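Local coordinates for chitin binding protein (Tectaria macrodonta, PDB 6IF7) that binds copper and probably chitin, is insecticidal, and is possibly a lytic polysaccharide monooxygenase of the AA10 family, at residues A[138-142]-A[143-147]; A[6-9]-A[10-14]. All coordinates share one frame; numbering follows the deposited sequence.

Contact 1: residues A[138-142]-A[143-147]; sequences PPLVS and GSYQI
Gly143 and Val141 meet in the tight end of a beta hairpin, a type I' turn running from Val141 to Ser144. Gly143 holds its second corner with a positive phi of 81°, a conformation that glycine takes up readily. Ser144 closes the turn as an antiparallel hydrogen-bonded pair with Val141: Val141 N gives a nearly straight bond to Ser144 O at 2.8 Å, and Ser144 N returns one to Val141 O at 3.1 Å. Tyr145 faces Leu140 in the adjoining non-hydrogen-bonded pair. With CG anti to the backbone N (chi1 -175°), Leu140 lays its CD1 methyl over the middle of the Tyr145 ring, a CH-pi contact of 3.9 Å from CD1 to the centroid. The carbonyl Pro138 O comes to the ring edge, 3.2 Å from Tyr145 CD1, while Pro138 CG packs against the same CD1 at 3.8 Å. Replacing Tyr145 with an alanine would probably deprive Leu140 CD1 and Pro138 CG of their shared support and open a gap between them. Gln146 N bonds to Pro139 O at 3.0 Å, the next backbone bond along the hairpin. The side chain of Gln146 reaches back across Val141, and a water accepts from its NE2 and donates to Val141 O, tying amide to turn. Ile147 ends the segment with CG1 against Pro138 CG. Strand 144-147 lies between strand 140-141, at the border of its antiparallel sheet, and strand 95-99, whose Tyr97 and Ala99 pair through the backbone with Tyr145 and Gly143. Ser144 OG bonds to Glu5, Tyr145 OH bonds to the backbone N of copper ligand His103, and Phe107 of strand 105-111 meets the Tyr145 ring edge-to-face.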
ATOM      1  N   PRO A 138       4.050  13.563   9.375  1.00 28.21           N
ATOM      2  CA  PRO A 138       4.935  14.231   8.435  1.00 28.77           C
ATOM      3  C   PRO A 138       4.250  15.451   7.814  1.00 29.10           C
ATOM      4  O   PRO A 138       3.036  15.579   7.942  1.00 30.21           O
ATOM      5  CB  PRO A 138       5.203  13.145   7.392  1.00 29.21           C
ATOM      6  CG  PRO A 138       4.006  12.243   7.455  1.00 28.96           C
ATOM      7  CD  PRO A 138       3.640  12.226   8.903  1.00 28.51           C
ATOM      8  N   PRO A 139       5.007  16.334   7.137  1.00 28.76           N
ATOM      9  CA  PRO A 139       4.382  17.536   6.579  1.00 29.65           C
ATOM     10  C   PRO A 139       3.268  17.209   5.578  1.00 30.36           C
ATOM     11  O   PRO A 139       3.463  16.360   4.703  1.00 28.83           O
ATOM     12  CB  PRO A 139       5.531  18.252   5.859  1.00 27.77           C
ATOM     13  CG  PRO A 139       6.764  17.658   6.403  1.00 29.55           C
ATOM     14  CD  PRO A 139       6.425  16.238   6.758  1.00 29.34           C
ATOM     15  N   LEU A 140       2.126  17.883   5.729  1.00 29.86           N
ATOM     16  CA  LEU A 140       1.011  17.795   4.803  1.00 32.60           C
ATOM     17  C   LEU A 140       1.109  18.979   3.857  1.00 32.41           C
ATOM     18  O   LEU A 140       1.121  20.099   4.311  1.00 32.40           O
ATOM     19  CB  LEU A 140      -0.297  17.845   5.581  1.00 34.18           C
ATOM     20  CG  LEU A 140      -1.568  17.647   4.767  1.00 36.18           C
ATOM     21  CD1 LEU A 140      -1.676  16.206   4.284  1.00 36.13           C
ATOM     22  CD2 LEU A 140      -2.765  17.999   5.636  1.00 38.02           C
ATOM     23  N   VAL A 141       1.210  18.719   2.555  1.00 33.07           N
ATOM     24  CA  VAL A 141       1.404  19.752   1.531  1.00 33.46           C
ATOM     25  C   VAL A 141       0.520  19.439   0.309  1.00 34.69           C
ATOM     26  O   VAL A 141       0.683  18.396  -0.320  1.00 33.86           O
ATOM     27  CB  VAL A 141       2.873  19.803   1.070  1.00 36.08           C
ATOM     28  CG1 VAL A 141       3.064  20.881   0.013  1.00 36.09           C
ATOM     29  CG2 VAL A 141       3.818  20.021   2.254  1.00 36.22           C
ATOM     30  N   SER A 142      -0.398  20.354  -0.024  1.00 33.96           N
ATOM     31  CA  SER A 142      -1.372  20.181  -1.106  1.00 31.53           C
ATOM     32  C   SER A 142      -2.108  18.853  -1.068  1.00 30.12           C
ATOM     33  O   SER A 142      -2.167  18.159  -2.068  1.00 30.07           O
ATOM     34  CB  SER A 142      -0.714  20.352  -2.461  1.00 31.85           C
ATOM     35  OG  SER A 142      -0.129  21.620  -2.524  1.00 36.82           O
ATOM     36  N   GLY A 143      -2.635  18.496   0.101  1.00 29.63           N
ATOM     37  CA  GLY A 143      -3.448  17.289   0.270  1.00 28.43           C
ATOM     38  C   GLY A 143      -2.662  15.993   0.423  1.00 29.34           C
ATOM     39  O   GLY A 143      -3.273  14.939   0.690  1.00 27.55           O
ATOM     40  N   SER A 144      -1.332  16.049   0.271  1.00 27.42           N
ATOM     41  CA  SER A 144      -0.483  14.861   0.429  1.00 28.75           C
ATOM     42  C   SER A 144       0.605  15.032   1.496  1.00 29.88           C
ATOM     43  O   SER A 144       1.283  16.067   1.575  1.00 29.39           O
ATOM     44  CB  SER A 144       0.185  14.494  -0.882  1.00 27.37           C
ATOM     45  OG  SER A 144      -0.734  13.874  -1.729  1.00 27.67           O
ATOM     46  N   TYR A 145       0.778  13.974   2.290  1.00 28.86           N
ATOM     47  CA  TYR A 145       1.905  13.857   3.193  1.00 27.43           C
ATOM     48  C   TYR A 145       3.170  13.588   2.376  1.00 27.02           C
ATOM     49  O   TYR A 145       3.176  12.714   1.524  1.00 28.18           O
ATOM     50  CB  TYR A 145       1.681  12.725   4.188  1.00 26.54           C
ATOM     51  CG  TYR A 145       0.629  12.983   5.238  1.00 25.91           C
ATOM     52  CD1 TYR A 145       0.843  13.917   6.261  1.00 25.85           C
ATOM     53  CD2 TYR A 145      -0.569  12.247   5.250  1.00 26.82           C
ATOM     54  CE1 TYR A 145      -0.106  14.119   7.256  1.00 24.98           C
ATOM     55  CE2 TYR A 145      -1.527  12.444   6.238  1.00 27.16           C
ATOM     56  CZ  TYR A 145      -1.296  13.378   7.231  1.00 26.10           C
ATOM     57  OH  TYR A 145      -2.259  13.546   8.187  1.00 27.36           O
ATOM     58  N   GLN A 146       4.205  14.385   2.617  1.00 26.82           N
ATOM     59  CA  GLN A 146       5.537  14.204   2.040  1.00 26.09           C
ATOM     60  C   GLN A 146       6.406  13.490   3.068  1.00 25.39           C
ATOM     61  O   GLN A 146       6.524  13.925   4.211  1.00 23.06           O
ATOM     62  CB  GLN A 146       6.172  15.566   1.706  1.00 26.13           C
ATOM     63  CG  GLN A 146       5.277  16.449   0.856  1.00 25.95           C
ATOM     64  CD  GLN A 146       6.006  17.562   0.157  1.00 27.88           C
ATOM     65  OE1 GLN A 146       7.029  18.059   0.627  1.00 28.20           O
ATOM     66  NE2 GLN A 146       5.472  17.979  -0.973  1.00 27.87           N
ATOM     67  N   ILE A 147       7.028  12.400   2.645  1.00 25.70           N
ATOM     68  CA  ILE A 147       7.776  11.509   3.528  1.00 25.84           C
ATOM     69  C   ILE A 147       9.173  11.280   2.923  1.00 25.94           C
ATOM     70  O   ILE A 147       9.314  11.043   1.712  1.00 23.47           O
ATOM     71  CB  ILE A 147       6.975  10.185   3.729  1.00 26.08           C
ATOM     72  CG1 ILE A 147       5.689  10.487   4.547  1.00 25.38           C
ATOM     73  CG2 ILE A 147       7.822   9.079   4.367  1.00 24.97           C
ATOM     74  CD1 ILE A 147       4.665   9.390   4.550  1.00 24.84           C
TER
HETATM   75  O   HOH W   1       2.743  16.921  -1.467  1.00 37.74           O

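Contact 2: residues A[6-9]-A[10-14]; sequences DPIS and RVYRC
Ser9 and Tyr12 meet where an extended backbone at Ser9 turns into the helical conformation from Arg10 onward, and Ser9 O takes the first helical bond, from Arg13 N, at 3.0 Å. The Ser9 side chain sits at the N-cap: OG, placed between the backbone N and the carbonyl carbon (chi1 67°), swings over the helix start and accepts from Tyr12 N at 3.1 Å. Ser9 thus receives two amides of the first turn, one on its hydroxyl and one on its carbonyl. The hydroxyl also bonds to Ser3 OG, which links the cap to strand 2-6. This is the classic serine N-cap, here starting helix 10-16 just after strand 2-6 of the fold. Ile8, one residue before the cap, crosses Tyr12 and Arg13 at about right angles. Its CD1 touches Tyr12 CD2 at 3.6 Å, obliquely to the ring, and also comes against the Arg13 backbone. The other branch, Ile8 CG2, approaches the Arg13 guanidinium obliquely, 3.6 Å from NE, because the arginine chain bends at chi3 (-90°). Val11 lays CG1 3.6 Å from Ser9 OG. Arg10 instead extends its chain to Asp179 in a salt bridge and to Leu74 O, with Trp81 in a cation-pi contact, and Cys14 carries the disulfide to Cys27.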
ATOM      1  N   ASP A   6       2.657   8.029  -4.052  1.00 24.94           N
ATOM      2  CA  ASP A   6       3.914   7.829  -4.763  1.00 25.22           C
ATOM      3  C   ASP A   6       4.884   7.070  -3.852  1.00 24.75           C
ATOM      4  O   ASP A   6       5.286   7.625  -2.832  1.00 23.51           O
ATOM      5  CB  ASP A   6       4.471   9.182  -5.183  1.00 24.47           C
ATOM      6  CG  ASP A   6       5.554   9.089  -6.240  1.00 25.33           C
ATOM      7  OD1 ASP A   6       5.465   8.268  -7.188  1.00 25.98           O
ATOM      8  OD2 ASP A   6       6.513   9.879  -6.122  1.00 26.73           O
ATOM      9  N   PRO A   7       5.211   5.804  -4.161  1.00 24.77           N
ATOM     10  CA  PRO A   7       4.611   5.013  -5.242  1.00 24.87           C
ATOM     11  C   PRO A   7       3.141   4.669  -5.004  1.00 24.20           C
ATOM     12  O   PRO A   7       2.775   4.200  -3.917  1.00 22.08           O
ATOM     13  CB  PRO A   7       5.418   3.705  -5.216  1.00 26.63           C
ATOM     14  CG  PRO A   7       5.832   3.557  -3.785  1.00 26.57           C
ATOM     15  CD  PRO A   7       6.053   4.968  -3.284  1.00 26.49           C
ATOM     16  N   ILE A   8       2.348   4.851  -6.053  1.00 22.69           N
ATOM     17  CA  ILE A   8       0.901   4.790  -5.971  1.00 24.15           C
ATOM     18  C   ILE A   8       0.405   3.394  -5.556  1.00 24.75           C
ATOM     19  O   ILE A   8       0.904   2.382  -6.044  1.00 24.21           O
ATOM     20  CB  ILE A   8       0.259   5.281  -7.310  1.00 23.67           C
ATOM     21  CG1 ILE A   8      -1.232   5.569  -7.081  1.00 24.16           C
ATOM     22  CG2 ILE A   8       0.532   4.310  -8.466  1.00 24.07           C
ATOM     23  CD1 ILE A   8      -2.006   6.065  -8.282  1.00 24.32           C
ATOM     24  N   SER A   9      -0.569   3.350  -4.649  1.00 25.92           N
ATOM     25  CA  SER A   9      -1.158   2.086  -4.207  1.00 25.13           C
ATOM     26  C   SER A   9      -1.970   1.422  -5.313  1.00 25.65           C
ATOM     27  O   SER A   9      -2.411   2.085  -6.260  1.00 25.44           O
ATOM     28  CB  SER A   9      -2.076   2.337  -3.032  1.00 26.16           C
ATOM     29  OG  SER A   9      -3.195   3.097  -3.450  1.00 24.77           O
ATOM     30  N   ARG A  10      -2.158   0.109  -5.201  1.00 23.96           N
ATOM     31  CA  ARG A  10      -3.028  -0.636  -6.143  1.00 25.15           C
ATOM     32  C   ARG A  10      -4.433  -0.043  -6.201  1.00 26.40           C
ATOM     33  O   ARG A  10      -4.985   0.166  -7.290  1.00 25.84           O
ATOM     34  CB  ARG A  10      -3.167  -2.095  -5.716  1.00 24.96           C
ATOM     35  CG  ARG A  10      -1.919  -2.903  -5.909  1.00 24.81           C
ATOM     36  CD  ARG A  10      -2.089  -4.323  -5.429  1.00 25.50           C
ATOM     37  NE  ARG A  10      -0.832  -5.041  -5.660  1.00 26.51           N
ATOM     38  CZ  ARG A  10      -0.573  -6.280  -5.238  1.00 27.53           C
ATOM     39  NH1 ARG A  10      -1.484  -6.993  -4.563  1.00 28.04           N
ATOM     40  NH2 ARG A  10       0.610  -6.814  -5.502  1.00 26.09           N
ATOM     41  N   VAL A  11      -4.987   0.234  -5.019  1.00 25.28           N
ATOM     42  CA  VAL A  11      -6.353   0.711  -4.903  1.00 26.15           C
ATOM     43  C   VAL A  11      -6.549   2.076  -5.535  1.00 24.84           C
ATOM     44  O   VAL A  11      -7.497   2.243  -6.300  1.00 24.57           O
ATOM     45  CB  VAL A  11      -6.905   0.610  -3.452  1.00 27.30           C
ATOM     46  CG1 VAL A  11      -6.347   1.689  -2.512  1.00 29.03           C
ATOM     47  CG2 VAL A  11      -8.441   0.568  -3.464  1.00 27.23           C
ATOM     48  N   TYR A  12      -5.637   3.015  -5.287  1.00 24.91           N
ATOM     49  CA  TYR A  12      -5.760   4.362  -5.849  1.00 23.97           C
ATOM     50  C   TYR A  12      -5.480   4.377  -7.336  1.00 24.48           C
ATOM     51  O   TYR A  12      -6.179   5.072  -8.071  1.00 25.21           O
ATOM     52  CB  TYR A  12      -4.874   5.347  -5.106  1.00 24.98           C
ATOM     53  CG  TYR A  12      -4.994   6.803  -5.554  1.00 24.87           C
ATOM     54  CD1 TYR A  12      -6.240   7.381  -5.855  1.00 25.20           C
ATOM     55  CD2 TYR A  12      -3.856   7.619  -5.627  1.00 25.80           C
ATOM     56  CE1 TYR A  12      -6.351   8.724  -6.209  1.00 25.96           C
ATOM     57  CE2 TYR A  12      -3.940   8.972  -6.006  1.00 26.08           C
ATOM     58  CZ  TYR A  12      -5.190   9.520  -6.316  1.00 25.53           C
ATOM     59  OH  TYR A  12      -5.272  10.838  -6.708  1.00 23.97           O
ATOM     60  N   ARG A  13      -4.498   3.603  -7.798  1.00 24.95           N
ATOM     61  CA  ARG A  13      -4.247   3.442  -9.244  1.00 26.00           C
ATOM     62  C   ARG A  13      -5.454   2.863 -10.012  1.00 25.81           C
ATOM     63  O   ARG A  13      -5.815   3.369 -11.082  1.00 23.36           O
ATOM     64  CB  ARG A  13      -3.029   2.547  -9.488  1.00 27.30           C
ATOM     65  CG  ARG A  13      -2.712   2.300 -10.967  1.00 29.82           C
ATOM     66  CD  ARG A  13      -1.460   1.429 -11.189  1.00 30.87           C
ATOM     67  NE  ARG A  13      -0.240   2.228 -11.280  1.00 31.12           N
ATOM     68  CZ  ARG A  13       0.118   2.979 -12.319  1.00 33.78           C
ATOM     69  NH1 ARG A  13      -0.631   3.040 -13.412  1.00 37.52           N
ATOM     70  NH2 ARG A  13       1.250   3.672 -12.275  1.00 37.88           N
ATOM     71  N   CYS A  14      -6.045   1.787  -9.492  1.00 25.65           N
ATOM     72  CA  CYS A  14      -7.229   1.202 -10.135  1.00 28.13           C
ATOM     73  C   CYS A  14      -8.398   2.201 -10.164  1.00 28.42           C
ATOM     74  O   CYS A  14      -9.067   2.324 -11.185  1.00 31.19           O
ATOM     75  CB  CYS A  14      -7.627  -0.142  -9.517  1.00 28.68           C
ATOM     76  SG  CYS A  14      -6.399  -1.449  -9.785  1.00 30.34           S
TER

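How the contacts relate
Contact 2 comes first along the chain, at the start of helix 10-16, and contact 1 much later, in the hairpin 140-147; their centres lie 16 Å apart and their nearest atoms about 7 Å, without touching. The four-stranded antiparallel sheet connects them: strand 2-6, which leads into contact 2, and strand 140-141 of contact 1 are its outermost strands. Contact 1 lies nearer the copper: the Tyr145 side chain is about 9 Å from the metal and about 5 Å from the side chain of its ligand His103. In contact 2 the nearest comparable approach is longer, about 13 Å from the Val11 side chain to the copper and about 11 Å to the side chain of His1.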